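Local coordinates for spike protein P5 (PDB 1YQ5), which forms, together with P31 and P2, the spike complexes at the five-fold vertices of the phage PRD1 capsid and is essential for infectivity, at residues L9-S14 and T27-S32. Sequence-based numbering, arbitrary orientation.
Sequences LMYSTS and TDFDLS
Tyr11 of strand 5-11 reaches into the loop 27-32 and meets three consecutive residues there. Its CB already points toward the loop, and CG stands anti to the backbone N (chi1 -161°). Over one face lies Leu31, whose CD2 sits 3.8 Å from the Tyr11 ring centroid, close to the ring normal, as a CH-pi contact. Phe29 packs more obliquely, its plane turned 46° from that of Tyr11; Tyr11 CE2 lies over one face of the Phe29 ring, toward its rim, 3.5 Å from Phe29 CG. The tight part also includes a polar bond: Tyr11 OH donates to Asp30 O at 2.7 Å, approaching from above the carbonyl plane. Two residues earlier in the strand, the contact thins to methyl on methyl, with Leu9 CD1 3.9 Å from Leu31 CD1. Ile136 of strand 135-142 and Phe122 and Leu124 of strand 119-126 continue this apolar packing, so the loop helps fill the interior between the two sheets of the jelly roll in this C-terminal domain of P5.

The looser side is polar. A water gives a longer bond to Tyr11 OH while accepting from Asp30 N. The partly exposed Asp30 opens an Asx turn, its OD1 accepting from Ser32 N (2.9 Å) and also from the OG of exposed Ser32. Tyr11 thus combines an apolar ring in the core with a hydroxyl that satisfies a backbone carbonyl of a loop lacking regular secondary structure.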
ATOM      1  N   LEU A   9      -8.058 -12.874  -6.194  1.00 13.06           N
ATOM      2  CA  LEU A   9      -9.305 -13.486  -5.767  1.00 12.88           C
ATOM      3  C   LEU A   9     -10.365 -12.485  -5.330  1.00 12.49           C
ATOM      4  O   LEU A   9     -10.055 -11.384  -4.870  1.00 12.54           O
ATOM      5  CB  LEU A   9      -9.038 -14.433  -4.593  1.00 13.56           C
ATOM      6  CG  LEU A   9      -7.881 -15.428  -4.698  1.00 14.60           C
ATOM      7  CD1 LEU A   9      -7.633 -16.060  -3.338  1.00 13.67           C
ATOM      8  CD2 LEU A   9      -8.202 -16.488  -5.742  1.00 15.70           C
HETATM    9  N   MSE A  10     -11.621 -12.892  -5.480  1.00 12.10           N
HETATM   10  CA  MSE A  10     -12.753 -12.085  -5.055  1.00 14.34           C
HETATM   11  C   MSE A  10     -13.450 -12.972  -4.023  1.00 14.21           C
HETATM   12  O   MSE A  10     -13.912 -14.074  -4.339  1.00 14.05           O
HETATM   13  CB  MSE A  10     -13.677 -11.773  -6.235  1.00 15.51           C
HETATM   14  CG  MSE A  10     -14.711 -10.685  -5.948  1.00 20.37           C
HETATM   15 SE   MSE A  10     -16.198 -11.335  -4.895  1.00 29.84          SE
HETATM   16  CE  MSE A  10     -17.110 -12.280  -6.321  1.00 24.19           C
ATOM     17  N   TYR A  11     -13.506 -12.480  -2.792  1.00 14.52           N
ATOM     18  CA  TYR A  11     -14.074 -13.194  -1.651  1.00 13.98           C
ATOM     19  C   TYR A  11     -15.353 -12.504  -1.168  1.00 13.09           C
ATOM     20  O   TYR A  11     -15.355 -11.301  -0.908  1.00 13.24           O
ATOM     21  CB  TYR A  11     -13.014 -13.192  -0.547  1.00 13.76           C
ATOM     22  CG  TYR A  11     -13.149 -14.211   0.561  1.00 13.37           C
ATOM     23  CD1 TYR A  11     -13.216 -15.576   0.285  1.00 14.56           C
ATOM     24  CD2 TYR A  11     -13.097 -13.813   1.898  1.00 13.46           C
ATOM     25  CE1 TYR A  11     -13.218 -16.521   1.318  1.00 13.56           C
ATOM     26  CE2 TYR A  11     -13.098 -14.746   2.936  1.00 12.28           C
ATOM     27  CZ  TYR A  11     -13.155 -16.097   2.639  1.00 13.50           C
ATOM     28  OH  TYR A  11     -13.122 -17.021   3.664  1.00 11.87           O
ATOM     29  N   SER A  12     -16.436 -13.267  -1.055  1.00 12.37           N
ATOM     30  CA  SER A  12     -17.721 -12.727  -0.602  1.00 12.48           C
ATOM     31  C   SER A  12     -18.531 -13.853   0.028  1.00 12.49           C
ATOM     32  O   SER A  12     -18.094 -15.002   0.032  1.00 11.86           O
ATOM     33  CB  SER A  12     -18.512 -12.171  -1.785  1.00 13.83           C
ATOM     34  OG  SER A  12     -18.944 -13.229  -2.628  1.00 10.64           O
ATOM     35  N   THR A  13     -19.715 -13.527   0.546  1.00 12.46           N
ATOM     36  CA  THR A  13     -20.572 -14.540   1.152  1.00 12.61           C
ATOM     37  C   THR A  13     -20.987 -15.556   0.090  1.00 14.36           C
ATOM     38  O   THR A  13     -21.320 -16.697   0.408  1.00 14.79           O
ATOM     39  CB  THR A  13     -21.853 -13.928   1.756  1.00 13.60           C
ATOM     40  OG1 THR A  13     -22.566 -13.210   0.742  1.00 10.80           O
ATOM     41  CG2 THR A  13     -21.508 -12.994   2.907  1.00 12.95           C
ATOM     42  N   SER A  14     -20.963 -15.133  -1.172  1.00 13.15           N
ATOM     43  CA  SER A  14     -21.334 -16.007  -2.284  1.00 14.06           C
ATOM     44  C   SER A  14     -20.141 -16.767  -2.848  1.00 13.52           C
ATOM     45  O   SER A  14     -20.309 -17.764  -3.557  1.00 13.01           O
ATOM     46  CB  SER A  14     -21.974 -15.191  -3.412  1.00 13.79           C
ATOM     47  OG  SER A  14     -23.163 -14.562  -2.972  1.00 13.92           O
ATOM     48  N   THR A  27     -10.037 -13.896  12.421  1.00 13.61           N
ATOM     49  CA  THR A  27      -9.940 -15.327  12.163  1.00 13.29           C
ATOM     50  C   THR A  27      -9.519 -15.461  10.707  1.00 13.98           C
ATOM     51  O   THR A  27     -10.194 -14.941   9.816  1.00 12.97           O
ATOM     52  CB  THR A  27     -11.304 -16.026  12.362  1.00 15.17           C
ATOM     53  OG1 THR A  27     -11.756 -15.819  13.706  1.00 15.66           O
ATOM     54  CG2 THR A  27     -11.182 -17.524  12.098  1.00 16.60           C
ATOM     55  N   ASP A  28      -8.406 -16.145  10.466  1.00 12.63           N
ATOM     56  CA  ASP A  28      -7.906 -16.312   9.108  1.00 13.83           C
ATOM     57  C   ASP A  28      -8.941 -16.904   8.159  1.00 13.71           C
ATOM     58  O   ASP A  28      -9.703 -17.800   8.520  1.00 13.38           O
ATOM     59  CB  ASP A  28      -6.626 -17.146   9.124  1.00 15.19           C
ATOM     60  CG  ASP A  28      -5.504 -16.454   9.882  1.00 15.56           C
ATOM     61  OD1 ASP A  28      -5.449 -15.206   9.835  1.00 14.09           O
ATOM     62  OD2 ASP A  28      -4.677 -17.145  10.508  1.00 15.79           O
ATOM     63  N   PHE A  29      -8.952 -16.384   6.938  1.00 12.63           N
ATOM     64  CA  PHE A  29      -9.905 -16.794   5.912  1.00 13.61           C
ATOM     65  C   PHE A  29      -9.591 -18.084   5.162  1.00 13.81           C
ATOM     66  O   PHE A  29      -8.455 -18.336   4.769  1.00 13.28           O
ATOM     67  CB  PHE A  29     -10.051 -15.683   4.865  1.00 11.39           C
ATOM     68  CG  PHE A  29     -10.652 -14.412   5.387  1.00 11.24           C
ATOM     69  CD1 PHE A  29     -10.293 -13.189   4.824  1.00 11.97           C
ATOM     70  CD2 PHE A  29     -11.606 -14.430   6.401  1.00 12.60           C
ATOM     71  CE1 PHE A  29     -10.879 -12.005   5.263  1.00 12.51           C
ATOM     72  CE2 PHE A  29     -12.197 -13.250   6.845  1.00 13.73           C
ATOM     73  CZ  PHE A  29     -11.831 -12.034   6.271  1.00 12.18           C
ATOM     74  N   ASP A  30     -10.631 -18.884   4.959  1.00 13.27           N
ATOM     75  CA  ASP A  30     -10.543 -20.117   4.191  1.00 13.91           C
ATOM     76  C   ASP A  30     -10.800 -19.591   2.778  1.00 13.58           C
ATOM     77  O   ASP A  30     -11.908 -19.146   2.485  1.00 12.97           O
ATOM     78  CB  ASP A  30     -11.671 -21.066   4.595  1.00 15.22           C
ATOM     79  CG  ASP A  30     -11.766 -22.287   3.695  1.00 14.44           C
ATOM     80  OD1 ASP A  30     -11.483 -22.178   2.481  1.00 13.73           O
ATOM     81  OD2 ASP A  30     -12.143 -23.359   4.205  1.00 13.99           O
ATOM     82  N   LEU A  31      -9.793 -19.627   1.911  1.00 13.64           N
ATOM     83  CA  LEU A  31      -9.959 -19.108   0.555  1.00 14.27           C
ATOM     84  C   LEU A  31     -10.212 -20.160  -0.528  1.00 14.82           C
ATOM     85  O   LEU A  31     -10.174 -19.848  -1.722  1.00 14.07           O
ATOM     86  CB  LEU A  31      -8.736 -18.274   0.166  1.00 13.31           C
ATOM     87  CG  LEU A  31      -8.406 -17.072   1.058  1.00 12.56           C
ATOM     88  CD1 LEU A  31      -7.125 -16.405   0.563  1.00 12.99           C
ATOM     89  CD2 LEU A  31      -9.563 -16.087   1.045  1.00 11.50           C
ATOM     90  N   SER A  32     -10.480 -21.395  -0.119  1.00 14.28           N
ATOM     91  CA  SER A  32     -10.713 -22.469  -1.080  1.00 15.10           C
ATOM     92  C   SER A  32     -11.885 -22.172  -2.012  1.00 15.36           C
ATOM     93  O   SER A  32     -11.850 -22.517  -3.192  1.00 14.50           O
ATOM     94  CB  SER A  32     -10.961 -23.794  -0.351  1.00 14.76           C
ATOM     95  OG  SER A  32     -12.117 -23.720   0.465  1.00 14.39           O
TER
HETATM   96  O   HOH W   1     -13.076 -18.631   6.500  1.00 11.88           O